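Esterase/lipase (Lactobacillus rhamnosus, PDB 4N5H) probably hydrolyses carboxylic ester bonds, and may also transfer acyl groups, as an esterase of the alpha/beta-hydrolase fold. Local coordinates at residues Phe223-Leu237 / Ser249-Tyr263. The protein carries 1 engineered substitution. Numbering follows the deposited sequence.
Sequences FSQVVKGLDLPPFML and SQALLKVFDANHVTY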
loop_
_atom_site.group_PDB
_atom_site.type_symbol
_atom_site.label_atom_id
_atom_site.label_comp_id
_atom_site.label_asym_id
_atom_site.label_seq_id
_atom_site.Cartn_x
_atom_site.Cartn_y
_atom_site.Cartn_z
ATOM N N PHE A 223 -27.173 -27.583 15.911
ATOM C CA PHE A 223 -27.025 -28.760 15.040
ATOM C C PHE A 223 -27.773 -29.972 15.568
ATOM O O PHE A 223 -28.324 -30.747 14.797
ATOM C CB PHE A 223 -25.528 -29.066 14.833
ATOM C CG PHE A 223 -25.268 -30.237 13.984
ATOM C CD1 PHE A 223 -25.332 -30.113 12.627
ATOM C CD2 PHE A 223 -24.872 -31.435 14.539
ATOM C CE1 PHE A 223 -25.118 -31.183 11.782
ATOM C CE2 PHE A 223 -24.612 -32.513 13.726
ATOM C CZ PHE A 223 -24.747 -32.378 12.339
ATOM N N SER A 224 -27.728 -30.193 16.875
ATOM C CA SER A 224 -28.394 -31.322 17.475
ATOM C C SER A 224 -29.909 -31.297 17.172
ATOM O O SER A 224 -30.530 -32.342 17.293
ATOM C CB SER A 224 -28.197 -31.303 18.974
ATOM O OG SER A 224 -28.599 -30.114 19.623
ATOM N N GLN A 225 -30.476 -30.104 16.867
ATOM C CA GLN A 225 -31.916 -29.987 16.522
ATOM C C GLN A 225 -32.184 -30.186 15.083
ATOM O O GLN A 225 -33.285 -30.564 14.735
ATOM C CB GLN A 225 -32.460 -28.652 16.946
ATOM C CG GLN A 225 -32.550 -28.460 18.405
ATOM C CD GLN A 225 -32.640 -27.055 18.831
ATOM O OE1 GLN A 225 -31.976 -26.156 18.353
ATOM N NE2 GLN A 225 -33.477 -26.842 19.860
ATOM N N VAL A 226 -31.235 -29.920 14.164
ATOM C CA VAL A 226 -31.491 -30.138 12.747
ATOM C C VAL A 226 -30.961 -31.452 12.172
ATOM O O VAL A 226 -31.345 -31.841 11.097
ATOM C CB VAL A 226 -30.961 -28.901 11.924
ATOM C CG1 VAL A 226 -31.779 -27.656 12.250
ATOM C CG2 VAL A 226 -29.518 -28.614 12.239
ATOM N N VAL A 227 -30.141 -32.171 12.934
ATOM C CA VAL A 227 -29.490 -33.384 12.473
ATOM C C VAL A 227 -30.440 -34.594 12.377
ATOM O O VAL A 227 -30.219 -35.503 11.560
ATOM C CB VAL A 227 -28.270 -33.737 13.390
ATOM C CG1 VAL A 227 -28.715 -34.117 14.801
ATOM C CG2 VAL A 227 -27.468 -34.840 12.804
ATOM N N LYS A 228 -31.501 -34.539 13.155
ATOM C CA LYS A 228 -32.351 -35.745 13.466
ATOM C C LYS A 228 -32.968 -36.286 12.220
ATOM O O LYS A 228 -33.635 -35.548 11.472
ATOM C CB LYS A 228 -33.448 -35.366 14.454
ATOM C CG LYS A 228 -32.918 -34.809 15.785
ATOM C CD LYS A 228 -34.024 -34.360 16.752
ATOM C CE LYS A 228 -35.131 -33.479 16.087
ATOM N NZ LYS A 228 -35.223 -31.997 16.432
ATOM N N GLY A 229 -32.655 -37.531 11.885
ATOM C CA GLY A 229 -33.417 -38.276 10.902
ATOM C C GLY A 229 -32.903 -38.188 9.494
ATOM O O GLY A 229 -33.578 -38.577 8.579
ATOM N N LEU A 230 -31.713 -37.567 9.284
ATOM C CA LEU A 230 -31.327 -37.235 7.950
ATOM C C LEU A 230 -30.155 -38.026 7.528
ATOM O O LEU A 230 -29.302 -38.380 8.381
ATOM C CB LEU A 230 -30.940 -35.747 7.906
ATOM C CG LEU A 230 -32.018 -34.752 8.214
ATOM C CD1 LEU A 230 -31.405 -33.350 8.124
ATOM C CD2 LEU A 230 -33.207 -34.871 7.265
ATOM N N ASP A 231 -30.042 -38.291 6.242
ATOM C CA ASP A 231 -28.850 -38.915 5.741
ATOM C C ASP A 231 -27.963 -37.781 5.233
ATOM O O ASP A 231 -28.301 -37.049 4.281
ATOM C CB ASP A 231 -29.141 -39.879 4.623
ATOM C CG ASP A 231 -29.767 -41.183 5.110
ATOM O OD1 ASP A 231 -29.728 -41.510 6.318
ATOM O OD2 ASP A 231 -30.279 -41.864 4.226
ATOM N N LEU A 232 -26.845 -37.649 5.908
ATOM C CA LEU A 232 -25.931 -36.479 5.745
ATOM C C LEU A 232 -24.654 -36.870 4.992
ATOM O O LEU A 232 -24.179 -37.991 5.033
ATOM C CB LEU A 232 -25.616 -35.835 7.136
ATOM C CG LEU A 232 -26.801 -35.194 7.825
ATOM C CD1 LEU A 232 -26.454 -34.837 9.232
ATOM C CD2 LEU A 232 -27.365 -33.902 7.123
ATOM N N PRO A 233 -23.985 -35.845 4.414
ATOM C CA PRO A 233 -22.649 -36.096 3.989
ATOM C C PRO A 233 -21.724 -36.395 5.170
ATOM O O PRO A 233 -22.031 -36.066 6.342
ATOM C CB PRO A 233 -22.242 -34.736 3.315
ATOM C CG PRO A 233 -23.183 -33.766 3.813
ATOM C CD PRO A 233 -24.392 -34.442 4.334
ATOM N N PRO A 234 -20.512 -36.818 4.840
ATOM C CA PRO A 234 -19.487 -36.916 5.871
ATOM C C PRO A 234 -18.991 -35.511 6.318
ATOM O O PRO A 234 -19.100 -34.563 5.540
ATOM C CB PRO A 234 -18.345 -37.644 5.215
ATOM C CG PRO A 234 -18.791 -37.875 3.837
ATOM C CD PRO A 234 -20.021 -37.151 3.525
ATOM N N PHE A 235 -18.628 -35.450 7.592
ATOM C CA PHE A 235 -18.125 -34.256 8.262
ATOM C C PHE A 235 -16.673 -34.433 8.605
ATOM O O PHE A 235 -16.130 -35.564 8.751
ATOM C CB PHE A 235 -18.858 -33.925 9.511
ATOM C CG PHE A 235 -20.235 -33.302 9.256
ATOM C CD1 PHE A 235 -21.289 -34.047 8.757
ATOM C CD2 PHE A 235 -20.478 -31.942 9.504
ATOM C CE1 PHE A 235 -22.537 -33.458 8.520
ATOM C CE2 PHE A 235 -21.716 -31.416 9.302
ATOM C CZ PHE A 235 -22.739 -32.125 8.773
ATOM N N MET A 236 -15.976 -33.288 8.736
ATOM C CA MET A 236 -14.600 -33.298 9.297
ATOM C C MET A 236 -14.516 -32.201 10.339
ATOM O O MET A 236 -14.882 -31.010 10.038
ATOM C CB MET A 236 -13.575 -33.078 8.216
ATOM C CG MET A 236 -12.149 -33.084 8.708
ATOM S SD MET A 236 -10.979 -32.799 7.388
ATOM C CE MET A 236 -9.428 -32.883 8.317
ATOM N N LEU A 237 -14.122 -32.538 11.544
ATOM C CA LEU A 237 -14.111 -31.602 12.632
ATOM C C LEU A 237 -12.658 -31.266 12.940
ATOM O O LEU A 237 -11.872 -32.156 13.248
ATOM C CB LEU A 237 -14.783 -32.151 13.885
ATOM C CG LEU A 237 -14.718 -31.322 15.128
ATOM C CD1 LEU A 237 -15.407 -29.965 14.870
ATOM C CD2 LEU A 237 -15.400 -32.079 16.292
ATOM N N SER A 249 -16.655 -28.232 20.320
ATOM C CA SER A 249 -16.224 -29.364 19.583
ATOM C C SER A 249 -16.502 -30.680 20.347
ATOM O O SER A 249 -16.960 -31.661 19.759
ATOM C CB SER A 249 -14.700 -29.259 19.238
ATOM O OG SER A 249 -14.461 -28.305 18.216
ATOM N N GLN A 250 -16.232 -30.679 21.648
ATOM C CA GLN A 250 -16.561 -31.873 22.470
ATOM C C GLN A 250 -18.075 -32.164 22.422
ATOM O O GLN A 250 -18.464 -33.312 22.270
ATOM C CB GLN A 250 -16.150 -31.705 23.926
ATOM C CG GLN A 250 -14.633 -31.571 24.055
ATOM C CD GLN A 250 -14.198 -31.516 25.509
ATOM O OE1 GLN A 250 -14.455 -30.563 26.234
ATOM N NE2 GLN A 250 -13.478 -32.520 25.897
ATOM N N ALA A 251 -18.879 -31.155 22.544
ATOM C CA ALA A 251 -20.349 -31.306 22.485
ATOM C C ALA A 251 -20.765 -31.826 21.143
ATOM O O ALA A 251 -21.617 -32.746 21.038
ATOM C CB ALA A 251 -21.060 -30.003 22.778
ATOM N N LEU A 252 -20.214 -31.260 20.054
ATOM C CA LEU A 252 -20.537 -31.763 18.736
ATOM C C LEU A 252 -20.174 -33.200 18.473
ATOM O O LEU A 252 -20.905 -33.946 17.812
ATOM C CB LEU A 252 -19.837 -30.918 17.641
ATOM C CG LEU A 252 -20.274 -31.238 16.249
ATOM C CD1 LEU A 252 -21.790 -31.146 16.066
ATOM C CD2 LEU A 252 -19.638 -30.153 15.325
ATOM N N LEU A 253 -19.038 -33.663 19.013
ATOM C CA LEU A 253 -18.719 -35.036 18.804
ATOM C C LEU A 253 -19.828 -35.998 19.414
ATOM O O LEU A 253 -20.148 -37.015 18.851
ATOM C CB LEU A 253 -17.382 -35.369 19.425
ATOM C CG LEU A 253 -16.134 -34.824 18.741
ATOM C CD1 LEU A 253 -14.955 -35.058 19.690
ATOM C CD2 LEU A 253 -15.967 -35.495 17.428
ATOM N N LYS A 254 -20.298 -35.648 20.569
ATOM C CA LYS A 254 -21.341 -36.418 21.193
ATOM C C LYS A 254 -22.599 -36.434 20.335
ATOM O O LYS A 254 -23.271 -37.439 20.220
ATOM C CB LYS A 254 -21.661 -35.884 22.597
ATOM C CG LYS A 254 -20.559 -36.185 23.576
ATOM C CD LYS A 254 -20.829 -35.433 24.872
ATOM C CE LYS A 254 -19.728 -35.774 25.838
ATOM N NZ LYS A 254 -19.623 -34.605 26.732
ATOM N N VAL A 255 -22.960 -35.286 19.760
ATOM C CA VAL A 255 -24.092 -35.241 18.778
ATOM C C VAL A 255 -23.852 -36.089 17.560
ATOM O O VAL A 255 -24.752 -36.854 17.106
ATOM C CB VAL A 255 -24.420 -33.806 18.322
ATOM C CG1 VAL A 255 -25.538 -33.835 17.291
ATOM C CG2 VAL A 255 -24.712 -32.945 19.528
ATOM N N PHE A 256 -22.603 -36.039 17.027
ATOM C CA PHE A 256 -22.237 -36.868 15.926
ATOM C C PHE A 256 -22.430 -38.369 16.274
ATOM O O PHE A 256 -23.012 -39.145 15.503
ATOM C CB PHE A 256 -20.804 -36.668 15.535
ATOM C CG PHE A 256 -20.487 -35.369 14.723
ATOM C CD1 PHE A 256 -21.459 -34.585 14.089
ATOM C CD2 PHE A 256 -19.133 -35.075 14.470
ATOM C CE1 PHE A 256 -21.069 -33.487 13.319
ATOM C CE2 PHE A 256 -18.770 -33.999 13.664
ATOM C CZ PHE A 256 -19.741 -33.230 13.066
ATOM N N ASP A 257 -21.936 -38.756 17.446
ATOM C CA ASP A 257 -21.965 -40.176 17.819
ATOM C C ASP A 257 -23.378 -40.636 17.990
ATOM O O ASP A 257 -23.732 -41.690 17.487
ATOM C CB ASP A 257 -21.096 -40.395 19.058
ATOM C CG ASP A 257 -19.581 -40.293 18.758
ATOM O OD1 ASP A 257 -19.162 -40.491 17.582
ATOM O OD2 ASP A 257 -18.860 -40.142 19.744
ATOM N N ALA A 258 -24.200 -39.821 18.623
ATOM C CA ALA A 258 -25.620 -40.188 18.888
ATOM C C ALA A 258 -26.468 -40.303 17.648
ATOM O O ALA A 258 -27.442 -41.133 17.569
ATOM C CB ALA A 258 -26.177 -39.175 19.820
ATOM N N ASN A 259 -26.084 -39.573 16.579
ATOM C CA ASN A 259 -26.821 -39.553 15.371
ATOM C C ASN A 259 -26.193 -40.331 14.252
ATOM O O ASN A 259 -26.622 -40.322 13.101
ATOM C CB ASN A 259 -27.123 -38.126 14.969
ATOM C CG ASN A 259 -28.117 -37.477 15.851
ATOM O OD1 ASN A 259 -29.306 -37.659 15.607
ATOM N ND2 ASN A 259 -27.694 -36.716 16.859
ATOM N N HIS A 260 -25.153 -41.088 14.555
ATOM C CA HIS A 260 -24.456 -41.916 13.540
ATOM C C HIS A 260 -23.977 -41.148 12.296
ATOM O O HIS A 260 -24.002 -41.611 11.168
ATOM C CB HIS A 260 -25.300 -43.126 13.073
ATOM C CG HIS A 260 -25.889 -43.863 14.225
ATOM N ND1 HIS A 260 -25.106 -44.556 15.121
ATOM C CD2 HIS A 260 -27.148 -43.884 14.725
ATOM C CE1 HIS A 260 -25.864 -45.024 16.093
ATOM N NE2 HIS A 260 -27.108 -44.652 15.860
ATOM N N VAL A 261 -23.502 -39.940 12.559
ATOM C CA VAL A 261 -22.849 -39.120 11.526
ATOM C C VAL A 261 -21.527 -39.727 11.165
ATOM O O VAL A 261 -20.782 -40.132 12.096
ATOM C CB VAL A 261 -22.694 -37.669 12.089
ATOM C CG1 VAL A 261 -21.970 -36.787 11.102
ATOM C CG2 VAL A 261 -24.063 -37.074 12.374
ATOM N N THR A 262 -21.209 -39.762 9.883
ATOM C CA THR A 262 -19.900 -40.177 9.371
ATOM C C THR A 262 -18.947 -38.994 9.541
ATOM O O THR A 262 -19.258 -37.931 9.003
ATOM C CB THR A 262 -19.943 -40.647 7.941
ATOM O OG1 THR A 262 -20.843 -41.767 7.907
ATOM C CG2 THR A 262 -18.602 -41.062 7.500
ATOM N N TYR A 263 -17.870 -39.197 10.290
ATOM C CA TYR A 263 -16.898 -38.077 10.481
ATOM C C TYR A 263 -15.492 -38.530 10.681
ATOM O O TYR A 263 -15.227 -39.671 11.095
ATOM C CB TYR A 263 -17.370 -37.139 11.593
ATOM C CG TYR A 263 -17.244 -37.699 12.953
ATOM C CD1 TYR A 263 -16.088 -37.531 13.691
ATOM C CD2 TYR A 263 -18.279 -38.484 13.516
ATOM C CE1 TYR A 263 -15.992 -38.070 14.956
ATOM C CE2 TYR A 263 -18.176 -39.026 14.775
ATOM C CZ TYR A 263 -17.058 -38.817 15.504
ATOM O OH TYR A 263 -16.865 -39.334 16.788
HETATM O O HOH W 1 -29.519 -34.803 18.248
HETATM O O HOH W 2 -30.463 -38.814 13.640
HETATM O O HOH W 3 -22.818 -38.339 7.883
#
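F223 drives its ring between L252, V255 and F256 of helix 249-258: CG lies anti to the backbone N (chi1 179°), which carries CD2 to 3.5 Å from L252 CD1 and lets CE2 meet F256 CE1. A flat, wholly apolar group suits this buried spot. S224, small enough for close approach, lays CB against V255 CG2. V227 CG1 then packs on the amide of N259, 3.5 Å from ND2. Just past the helix, that amide is held by three hydrogen bonds: ND2 donates to V255 O (3.0 Å) and to a water held by S224 O, while OD1 accepts from a second water bound to G229 N. With an alanine in place of N259, the two waters would probably lose their common partner and V227 CG1 its cover. Further on, F235 N donates a nearly straight bond (167°) to T262 O, and one face of the F235 ring receives F256 CE1, completing an aromatic cluster with F223. Branched L237 wedges CD2 against L253 CD2, 3.6 Å away. F235 and L237 thus join strand 235-240 to helix 246-258 within a beta-alpha-beta unit completed by parallel strand 263-268, while helix 223-226 packs on that helix from outside the unit; strand 179-183 flanks F235, and helix 288-311 packs on P234 and M236.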